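Integron cassette protein VCH_CASS2 (Vibrio cholerae, PDB 3GK6) is an integron cassette protein that probably works as a binding module for cationic drugs and similar small effector molecules. Local coordinates at residues E31-V36 / L97-L102; K70-G75 / F154-S159; Y74-N79 / D89-S94. All blocks are in the same frame, centred on the assembly; numbering follows the deposited sequence.

Contact 1 of 3, residues E31-V36 / L97-L102; sequences EVTGFV and LSPQLL
T33 lays its side chain over the backbone of L97, S98 and P99, and its two branches divide the work. CG2, anti to the backbone N (the OG1-based chi1 is -69°), reaches the start of the turn, 3.7 Å from S98 C, while OG1 lies 3.6 Å from P99 CD. The side chains of T33 and P99 cross at about a right angle, with CD the nearest ring atom. Water 1 links T33 to L97: it donates to L97 O at 2.9 Å and is hydrogen-bonded to T33 OG1 at 3.0 Å, so the carbonyl and the hydroxyl, both on buried residues, share one solvent molecule. From the loop side L97 sends CD1 to the strand, 3.4 Å from T33 O. Further along, the F35 ring meets L102 through its far corner, with CZ 3.8 Å from L102 CD1 and the second methyl, CD2, equally near. L102 has CG anti to its backbone N (chi1 -174°), a torsion that carries the isobutyl group toward this ring. Within the loop, L101 N donates to S98 O at 2.8 Å and closes the turn. K107 and S105 flank T33 and P99, and helix 52-62 packs on F35. This is the packing of a connecting loop, between strands 88-94 and 106-121, against strand 18-39 of an antiparallel barrel.

Contact 2 of 3, residues K70-G75 / F154-S159; sequences KSKVYG and FEYYKS
The Y74 ring meets two aromatic side chains of the facing strand, each at a different inclination. Toward F154 it presents its edge, in an offset edge-to-face pair with planes at 77° and CD1 of Y74 3.8 Å from CD1 of F154. Toward Y156 the planes are much closer to parallel, at 27°, but slid apart so that the rings barely overlap; Y74 CE1 touches Y156 CD1 at 3.6 Å. F154 holds CG between its backbone N and carbonyl carbon (chi1 61°), which lays its side chain beside that of Y74, both pointing the same way, with the ring face turned to the Y74 edge. The extended chain of K72 runs obliquely past the outer end of Y156, bringing CD to 3.7 Å from Y156 OH.

Beneath this cluster the backbones fix the register. G75 and E155 form an antiparallel hydrogen-bonded pair, with E155 N donating to G75 O at 2.8 Å and G75 N returning a bond to E155 O. Two residues on, Y157 N meets V73 O at 2.9 Å, approaching nearly along the C=O axis. That same carbonyl oxygen lies in plane at the edge of the Y157 ring. Y157 is the centre of an inverse gamma turn, and water 2 bridges V73 N and Y157 O, accepting from the first and donating to the second. On the sheet face opposite Y74, Y157 OH donates to E155 OE1 at 2.6 Å from well above the carboxylate plane. OE2 is held by Y77 and W132, so three donors grip this buried carboxylate; a bound polyether, probably from the crystallisation liquor, lies about 4 Å from the E155 side chain and may mark a pocket.

F30 of strand 18-39 stacks on Y74 and meets F154 edge-to-face, W56 of helix 52-62 packs against V73 and Y157, and strand 162-168 borders strand 152-156 beyond.

Contact 3 of 3, residues Y74-N79 / D89-S94; sequences YGLYTN and DVIACS
D89 OD2 accepts the side-chain amide of N79 in a short bond, ND2 to OD2 2.6 Å and nearly straight at 173°. The oxygen lies close to the amide plane of N79, while the donor reaches it on the anti side, tilted somewhat out of the carboxylate plane, and the two flat groups stand nearly perpendicular. R38 NH1 forms a salt bridge with D89 OD1, so both carboxylate oxygens are engaged, and R38 NH1 also bonds N79 O.

From here the strands run antiparallel through paired backbone bonds at T78-D89, L76-I91 and Y74-C93. The middle pair is tight in both directions, with L76 N to I91 O and I91 N to L76 O each 2.8 Å.

On the face with Y77, V90 lies alongside the tyrosine: its CG1 makes a CH-pi contact over the ring, 4.3 Å from the Y77 centroid and 26° off the normal, while CG2 approaches Y77 CE1 at 3.7 Å. V90 chi1 of -176° puts CG1 anti to the backbone N and thereby over the ring. On the other face, L76 CD1 packs 3.8 Å from C93 SG, and T78 CG2 meets I91 CD1 at 4.0 Å.

The two strands form a beta hairpin in the barrel wall. Helix 52-62 packs on V90 and A92, strand 106-121 meets L76 and I91 from the other face, and strands 18-39 and 152-156 extend the sheet on either side.

Overall arrangement
All three contacts reach one closed antiparallel sheet, contact 1 with strand 18-39 only, its other segment being the loop 97-102. Strand 73-78 is common to contacts 2 and 3, which share Y74 and G75 and have centres about 10 Å apart. Contact 1 lies about 11 Å from contact 3 and about 14 Å from contact 2, centre to centre; backbone bonds from T33 to S94 and F35 to A92 join it to contact 3. Along the chain, 31-36 comes first, then 70-79, 89-94, 97-102 and finally 154-159. The barrel thus combines a local hairpin (contact 3) with pairings between distant parts of the chain; Y77 and E155 join contacts 2 and 3 beside the bound polyether, which may mark the effector-binding pocket.

Contact 1 of 3, residues E31-V36 / L97-L102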
loop_
_atom_site.group_PDB
_atom_site.type_symbol
_atom_site.label_atom_id
_atom_site.label_comp_id
_atom_site.label_asym_id
_atom_site.label_seq_id
_atom_site.Cartn_x
_atom_site.Cartn_y
_atom_site.Cartn_z
ATOM N N GLU A 31 2.922 13.112 -3.168
ATOM C CA GLU A 31 2.605 12.644 -4.517
ATOM C C GLU A 31 3.453 11.435 -4.892
ATOM O O GLU A 31 4.640 11.381 -4.568
ATOM C CB GLU A 31 2.819 13.760 -5.541
ATOM C CG GLU A 31 1.899 14.955 -5.353
ATOM C CD GLU A 31 1.856 15.851 -6.577
ATOM O OE1 GLU A 31 2.773 15.753 -7.420
ATOM O OE2 GLU A 31 0.902 16.648 -6.698
ATOM N N VAL A 32 2.830 10.474 -5.568
ATOM C CA VAL A 32 3.506 9.252 -5.991
ATOM C C VAL A 32 3.042 8.832 -7.384
ATOM O O VAL A 32 1.894 9.075 -7.771
ATOM C CB VAL A 32 3.243 8.068 -5.031
ATOM C CG1 VAL A 32 3.853 8.329 -3.666
ATOM C CG2 VAL A 32 1.756 7.797 -4.919
ATOM N N THR A 33 3.942 8.200 -8.127
ATOM C CA THR A 33 3.644 7.753 -9.483
ATOM C C THR A 33 3.994 6.281 -9.647
ATOM O O THR A 33 5.020 5.826 -9.153
ATOM C CB THR A 33 4.435 8.580 -10.505
ATOM O OG1 THR A 33 3.922 9.916 -10.520
ATOM C CG2 THR A 33 4.312 7.983 -11.904
ATOM N N GLY A 34 3.145 5.542 -10.347
ATOM C CA GLY A 34 3.425 4.145 -10.608
ATOM C C GLY A 34 2.339 3.449 -11.386
ATOM O O GLY A 34 1.566 4.080 -12.123
ATOM N N PHE A 35 2.286 2.132 -11.242
ATOM C CA PHE A 35 1.361 1.334 -12.028
ATOM C C PHE A 35 0.112 0.989 -11.228
ATOM O O PHE A 35 0.187 0.670 -10.043
ATOM C CB PHE A 35 2.061 0.067 -12.536
ATOM C CG PHE A 35 3.260 0.346 -13.403
ATOM C CD1 PHE A 35 3.123 1.043 -14.600
ATOM C CD2 PHE A 35 4.518 -0.090 -13.032
ATOM C CE1 PHE A 35 4.216 1.301 -15.403
ATOM C CE2 PHE A 35 5.621 0.160 -13.835
ATOM C CZ PHE A 35 5.468 0.860 -15.026
ATOM N N VAL A 36 -1.038 1.050 -11.883
ATOM C CA VAL A 36 -2.291 0.771 -11.203
ATOM C C VAL A 36 -2.962 -0.452 -11.794
ATOM O O VAL A 36 -2.901 -0.691 -13.001
ATOM C CB VAL A 36 -3.279 1.953 -11.302
ATOM C CG1 VAL A 36 -3.581 2.277 -12.749
ATOM C CG2 VAL A 36 -4.563 1.629 -10.555
ATOM N N LEU A 97 9.272 8.918 -9.043
ATOM C CA LEU A 97 8.851 8.661 -10.413
ATOM C C LEU A 97 7.943 9.785 -10.890
ATOM O O LEU A 97 7.368 10.505 -10.078
ATOM C CB LEU A 97 8.132 7.317 -10.504
ATOM C CG LEU A 97 9.025 6.119 -10.201
ATOM C CD1 LEU A 97 8.181 4.863 -10.046
ATOM C CD2 LEU A 97 10.088 5.936 -11.295
ATOM N N SER A 98 7.836 9.945 -12.207
ATOM C CA SER A 98 6.916 10.905 -12.811
ATOM C C SER A 98 6.278 10.280 -14.052
ATOM O O SER A 98 6.912 9.474 -14.731
ATOM C CB SER A 98 7.636 12.217 -13.161
ATOM O OG SER A 98 8.824 11.985 -13.895
ATOM N N PRO A 99 5.018 10.644 -14.349
ATOM C CA PRO A 99 4.244 9.994 -15.416
ATOM C C PRO A 99 4.850 10.169 -16.812
ATOM O O PRO A 99 4.217 9.803 -17.802
ATOM C CB PRO A 99 2.877 10.690 -15.342
ATOM C CG PRO A 99 2.833 11.348 -14.010
ATOM C CD PRO A 99 4.247 11.701 -13.673
ATOM N N GLN A 100 6.059 10.713 -16.887
ATOM C CA GLN A 100 6.748 10.843 -18.162
ATOM C C GLN A 100 8.241 10.548 -18.055
ATOM O O GLN A 100 9.012 10.832 -18.968
ATOM C CB GLN A 100 6.480 12.212 -18.783
ATOM C CG GLN A 100 5.085 12.322 -19.381
ATOM C CD GLN A 100 4.718 13.741 -19.758
ATOM O OE1 GLN A 100 5.191 14.698 -19.147
ATOM N NE2 GLN A 100 3.865 13.885 -20.768
ATOM N N LEU A 101 8.640 9.984 -16.922
ATOM C CA LEU A 101 9.909 9.279 -16.825
ATOM C C LEU A 101 9.576 7.788 -16.861
ATOM O O LEU A 101 10.464 6.938 -16.803
ATOM C CB LEU A 101 10.653 9.643 -15.533
ATOM C CG LEU A 101 11.948 8.882 -15.212
ATOM C CD1 LEU A 101 13.092 9.314 -16.125
ATOM C CD2 LEU A 101 12.336 9.043 -13.744
ATOM N N LEU A 102 8.281 7.491 -16.982
ATOM C CA LEU A 102 7.767 6.122 -16.906
ATOM C C LEU A 102 6.444 5.965 -17.669
ATOM O O LEU A 102 5.429 6.544 -17.283
ATOM C CB LEU A 102 7.554 5.741 -15.437
ATOM C CG LEU A 102 7.147 4.301 -15.134
ATOM C CD1 LEU A 102 8.237 3.345 -15.575
ATOM C CD2 LEU A 102 6.853 4.139 -13.641
HETATM O O HOH W 1 5.316 11.150 -8.160
#

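Contact 2 of 3, residues K70-G75 / F154-S159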
loop_
_atom_site.group_PDB
_atom_site.type_symbol
_atom_site.label_atom_id
_atom_site.label_comp_id
_atom_site.label_asym_id
_atom_site.label_seq_id
_atom_site.Cartn_x
_atom_site.Cartn_y
_atom_site.Cartn_z
ATOM N N LYS A 70 17.104 7.566 -2.574
ATOM C CA LYS A 70 16.190 8.288 -1.702
ATOM C C LYS A 70 14.730 8.051 -2.092
ATOM O O LYS A 70 13.822 8.638 -1.501
ATOM C CB LYS A 70 16.509 9.786 -1.700
ATOM C CG LYS A 70 17.896 10.116 -1.168
ATOM C CD LYS A 70 18.010 11.576 -0.754
ATOM C CE LYS A 70 17.884 12.508 -1.947
ATOM N NZ LYS A 70 18.227 13.913 -1.588
ATOM N N SER A 71 14.508 7.207 -3.096
ATOM C CA SER A 71 13.148 6.900 -3.518
ATOM C C SER A 71 12.392 6.190 -2.399
ATOM O O SER A 71 12.901 5.253 -1.797
ATOM C CB SER A 71 13.147 6.023 -4.776
ATOM O OG SER A 71 13.636 6.733 -5.899
ATOM N N LYS A 72 11.178 6.645 -2.121
ATOM C CA LYS A 72 10.295 5.913 -1.225
ATOM C C LYS A 72 9.263 5.150 -2.036
ATOM O O LYS A 72 8.663 5.689 -2.971
ATOM C CB LYS A 72 9.612 6.858 -0.243
ATOM C CG LYS A 72 10.605 7.544 0.686
ATOM C CD LYS A 72 9.916 8.385 1.745
ATOM C CE LYS A 72 10.948 8.996 2.684
ATOM N NZ LYS A 72 10.294 9.785 3.762
ATOM N N VAL A 73 9.052 3.893 -1.664
ATOM C CA VAL A 73 8.171 3.015 -2.424
ATOM C C VAL A 73 6.926 2.655 -1.625
ATOM O O VAL A 73 7.004 2.374 -0.430
ATOM C CB VAL A 73 8.917 1.747 -2.877
ATOM C CG1 VAL A 73 7.983 0.829 -3.652
ATOM C CG2 VAL A 73 10.123 2.148 -3.743
ATOM N N TYR A 74 5.782 2.676 -2.302
ATOM C CA TYR A 74 4.485 2.522 -1.657
ATOM C C TYR A 74 3.588 1.587 -2.440
ATOM O O TYR A 74 3.730 1.442 -3.665
ATOM C CB TYR A 74 3.750 3.863 -1.608
ATOM C CG TYR A 74 4.453 4.944 -0.839
ATOM C CD1 TYR A 74 4.204 5.126 0.520
ATOM C CD2 TYR A 74 5.343 5.804 -1.472
ATOM C CE1 TYR A 74 4.841 6.141 1.227
ATOM C CE2 TYR A 74 5.983 6.820 -0.775
ATOM C CZ TYR A 74 5.733 6.974 0.572
ATOM O OH TYR A 74 6.367 7.974 1.266
ATOM N N GLY A 75 2.650 0.985 -1.716
ATOM C CA GLY A 75 1.509 0.321 -2.312
ATOM C C GLY A 75 0.260 1.087 -1.907
ATOM O O GLY A 75 -0.166 1.011 -0.765
ATOM N N PHE A 154 -2.236 3.052 2.536
ATOM C CA PHE A 154 -0.984 2.711 1.874
ATOM C C PHE A 154 -0.026 1.851 2.672
ATOM O O PHE A 154 0.101 1.994 3.893
ATOM C CB PHE A 154 -0.259 3.961 1.337
ATOM C CG PHE A 154 0.131 4.965 2.407
ATOM C CD1 PHE A 154 1.364 4.893 3.032
ATOM C CD2 PHE A 154 -0.732 5.997 2.753
ATOM C CE1 PHE A 154 1.737 5.832 3.999
ATOM C CE2 PHE A 154 -0.377 6.926 3.716
ATOM C CZ PHE A 154 0.857 6.845 4.347
ATOM N N GLU A 155 0.636 0.954 1.945
ATOM C CA GLU A 155 1.811 0.265 2.434
ATOM C C GLU A 155 2.982 1.192 2.145
ATOM O O GLU A 155 3.054 1.759 1.064
ATOM C CB GLU A 155 2.026 -1.032 1.637
ATOM C CG GLU A 155 0.912 -2.034 1.809
ATOM C CD GLU A 155 0.792 -2.984 0.627
ATOM O OE1 GLU A 155 1.495 -2.797 -0.392
ATOM O OE2 GLU A 155 -0.020 -3.905 0.738
ATOM N N TYR A 156 3.890 1.347 3.098
ATOM C CA TYR A 156 5.121 2.101 2.864
ATOM C C TYR A 156 6.262 1.150 3.138
ATOM O O TYR A 156 6.398 0.641 4.255
ATOM C CB TYR A 156 5.208 3.351 3.760
ATOM C CG TYR A 156 6.604 3.952 3.857
ATOM C CD1 TYR A 156 7.405 4.092 2.732
ATOM C CD2 TYR A 156 7.110 4.398 5.086
ATOM C CE1 TYR A 156 8.686 4.642 2.813
ATOM C CE2 TYR A 156 8.388 4.939 5.179
ATOM C CZ TYR A 156 9.169 5.056 4.039
ATOM O OH TYR A 156 10.437 5.593 4.119
ATOM N N TYR A 157 7.065 0.889 2.106
ATOM C CA TYR A 157 8.127 -0.100 2.210
ATOM C C TYR A 157 9.365 0.588 2.750
ATOM O O TYR A 157 10.294 0.932 2.013
ATOM C CB TYR A 157 8.339 -0.839 0.871
ATOM C CG TYR A 157 7.131 -1.692 0.548
ATOM C CD1 TYR A 157 7.025 -2.990 1.051
ATOM C CD2 TYR A 157 6.066 -1.185 -0.185
ATOM C CE1 TYR A 157 5.921 -3.761 0.813
ATOM C CE2 TYR A 157 4.934 -1.967 -0.436
ATOM C CZ TYR A 157 4.877 -3.259 0.069
ATOM O OH TYR A 157 3.782 -4.065 -0.147
ATOM N N LYS A 158 9.348 0.802 4.057
ATOM C CA LYS A 158 10.341 1.644 4.705
ATOM C C LYS A 158 11.759 1.129 4.508
ATOM O O LYS A 158 12.685 1.912 4.291
ATOM C CB LYS A 158 10.043 1.780 6.195
ATOM C CG LYS A 158 11.043 2.664 6.936
ATOM C CD LYS A 158 10.582 2.919 8.358
ATOM C CE LYS A 158 11.459 3.974 9.039
ATOM N NZ LYS A 158 10.981 4.216 10.415
ATOM N N SER A 159 11.929 -0.180 4.601
ATOM C CA SER A 159 13.243 -0.781 4.373
ATOM C C SER A 159 13.075 -2.168 3.786
ATOM O O SER A 159 11.955 -2.608 3.543
ATOM C CB SER A 159 14.050 -0.834 5.676
ATOM O OG SER A 159 13.530 -1.811 6.561
HETATM O O HOH W 2 10.865 2.832 0.190
#

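Contact 3 of 3, residues Y74-N79 / D89-S94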
loop_
_atom_site.group_PDB
_atom_site.type_symbol
_atom_site.label_atom_id
_atom_site.label_comp_id
_atom_site.label_asym_id
_atom_site.label_seq_id
_atom_site.Cartn_x
_atom_site.Cartn_y
_atom_site.Cartn_z
ATOM N N TYR A 74 5.782 2.676 -2.302
ATOM C CA TYR A 74 4.485 2.522 -1.657
ATOM C C TYR A 74 3.588 1.587 -2.440
ATOM O O TYR A 74 3.730 1.442 -3.665
ATOM C CB TYR A 74 3.750 3.863 -1.608
ATOM C CG TYR A 74 4.453 4.944 -0.839
ATOM C CD1 TYR A 74 4.204 5.126 0.520
ATOM C CD2 TYR A 74 5.343 5.804 -1.472
ATOM C CE1 TYR A 74 4.841 6.141 1.227
ATOM C CE2 TYR A 74 5.983 6.820 -0.775
ATOM C CZ TYR A 74 5.733 6.974 0.572
ATOM O OH TYR A 74 6.367 7.974 1.266
ATOM N N GLY A 75 2.650 0.985 -1.716
ATOM C CA GLY A 75 1.509 0.321 -2.312
ATOM C C GLY A 75 0.260 1.087 -1.907
ATOM O O GLY A 75 -0.166 1.011 -0.765
ATOM N N LEU A 76 -0.300 1.868 -2.826
ATOM C CA LEU A 76 -1.540 2.582 -2.548
ATOM C C LEU A 76 -2.789 1.742 -2.765
ATOM O O LEU A 76 -2.887 0.982 -3.738
ATOM C CB LEU A 76 -1.652 3.828 -3.427
ATOM C CG LEU A 76 -1.232 5.185 -2.912
ATOM C CD1 LEU A 76 0.142 5.151 -2.245
ATOM C CD2 LEU A 76 -1.283 6.174 -4.070
ATOM N N TYR A 77 -3.750 1.907 -1.861
ATOM C CA TYR A 77 -5.078 1.349 -2.015
ATOM C C TYR A 77 -6.072 2.507 -1.981
ATOM O O TYR A 77 -6.140 3.247 -0.998
ATOM C CB TYR A 77 -5.353 0.342 -0.909
ATOM C CG TYR A 77 -4.407 -0.845 -0.967
ATOM C CD1 TYR A 77 -4.808 -2.049 -1.543
ATOM C CD2 TYR A 77 -3.105 -0.749 -0.478
ATOM C CE1 TYR A 77 -3.952 -3.131 -1.602
ATOM C CE2 TYR A 77 -2.230 -1.829 -0.530
ATOM C CZ TYR A 77 -2.666 -3.017 -1.096
ATOM O OH TYR A 77 -1.822 -4.102 -1.160
ATOM N N THR A 78 -6.824 2.674 -3.065
ATOM C CA THR A 78 -7.589 3.899 -3.251
ATOM C C THR A 78 -8.726 3.667 -4.244
ATOM O O THR A 78 -8.919 2.542 -4.729
ATOM C CB THR A 78 -6.647 5.033 -3.739
ATOM O OG1 THR A 78 -7.323 6.299 -3.713
ATOM C CG2 THR A 78 -6.143 4.738 -5.154
ATOM N N ASN A 79 -9.478 4.726 -4.534
ATOM C CA ASN A 79 -10.648 4.635 -5.411
ATOM C C ASN A 79 -11.544 3.452 -5.065
ATOM O O ASN A 79 -11.886 2.641 -5.923
ATOM C CB ASN A 79 -10.223 4.576 -6.876
ATOM C CG ASN A 79 -9.430 5.800 -7.303
ATOM O OD1 ASN A 79 -9.674 6.914 -6.828
ATOM N ND2 ASN A 79 -8.473 5.600 -8.204
ATOM N N ASP A 89 -8.482 0.348 -6.398
ATOM C CA ASP A 89 -7.262 0.418 -7.180
ATOM C C ASP A 89 -6.090 0.128 -6.266
ATOM O O ASP A 89 -6.054 0.607 -5.135
ATOM C CB ASP A 89 -7.066 1.809 -7.768
ATOM C CG ASP A 89 -7.993 2.089 -8.924
ATOM O OD1 ASP A 89 -8.513 1.126 -9.508
ATOM O OD2 ASP A 89 -8.195 3.277 -9.240
ATOM N N VAL A 90 -5.135 -0.642 -6.773
ATOM C CA VAL A 90 -3.854 -0.831 -6.101
ATOM C C VAL A 90 -2.790 -0.183 -6.974
ATOM O O VAL A 90 -2.775 -0.373 -8.191
ATOM C CB VAL A 90 -3.540 -2.322 -5.904
ATOM C CG1 VAL A 90 -2.242 -2.498 -5.099
ATOM C CG2 VAL A 90 -4.710 -3.017 -5.215
ATOM N N ILE A 91 -1.915 0.602 -6.364
ATOM C CA ILE A 91 -0.889 1.309 -7.114
ATOM C C ILE A 91 0.495 1.061 -6.535
ATOM O O ILE A 91 0.775 1.425 -5.388
ATOM C CB ILE A 91 -1.152 2.840 -7.169
ATOM C CG1 ILE A 91 -2.631 3.123 -7.458
ATOM C CG2 ILE A 91 -0.236 3.488 -8.189
ATOM C CD1 ILE A 91 -2.981 4.605 -7.631
ATOM N N ALA A 92 1.350 0.431 -7.334
ATOM C CA ALA A 92 2.749 0.219 -6.985
ATOM C C ALA A 92 3.501 1.444 -7.484
ATOM O O ALA A 92 3.554 1.713 -8.692
ATOM C CB ALA A 92 3.281 -1.058 -7.634
ATOM N N CYS A 93 4.055 2.217 -6.559
ATOM C CA CYS A 93 4.473 3.555 -6.934
ATOM C C CYS A 93 5.601 4.082 -6.073
ATOM O O CYS A 93 5.996 3.456 -5.094
ATOM C CB CYS A 93 3.271 4.500 -6.859
ATOM S SG CYS A 93 2.468 4.535 -5.218
ATOM N N SER A 94 6.111 5.255 -6.445
ATOM C CA SER A 94 7.196 5.875 -5.709
ATOM C C SER A 94 7.119 7.388 -5.853
ATOM O O SER A 94 6.568 7.920 -6.820
ATOM C CB SER A 94 8.554 5.361 -6.213
ATOM O OG SER A 94 9.639 5.992 -5.550
#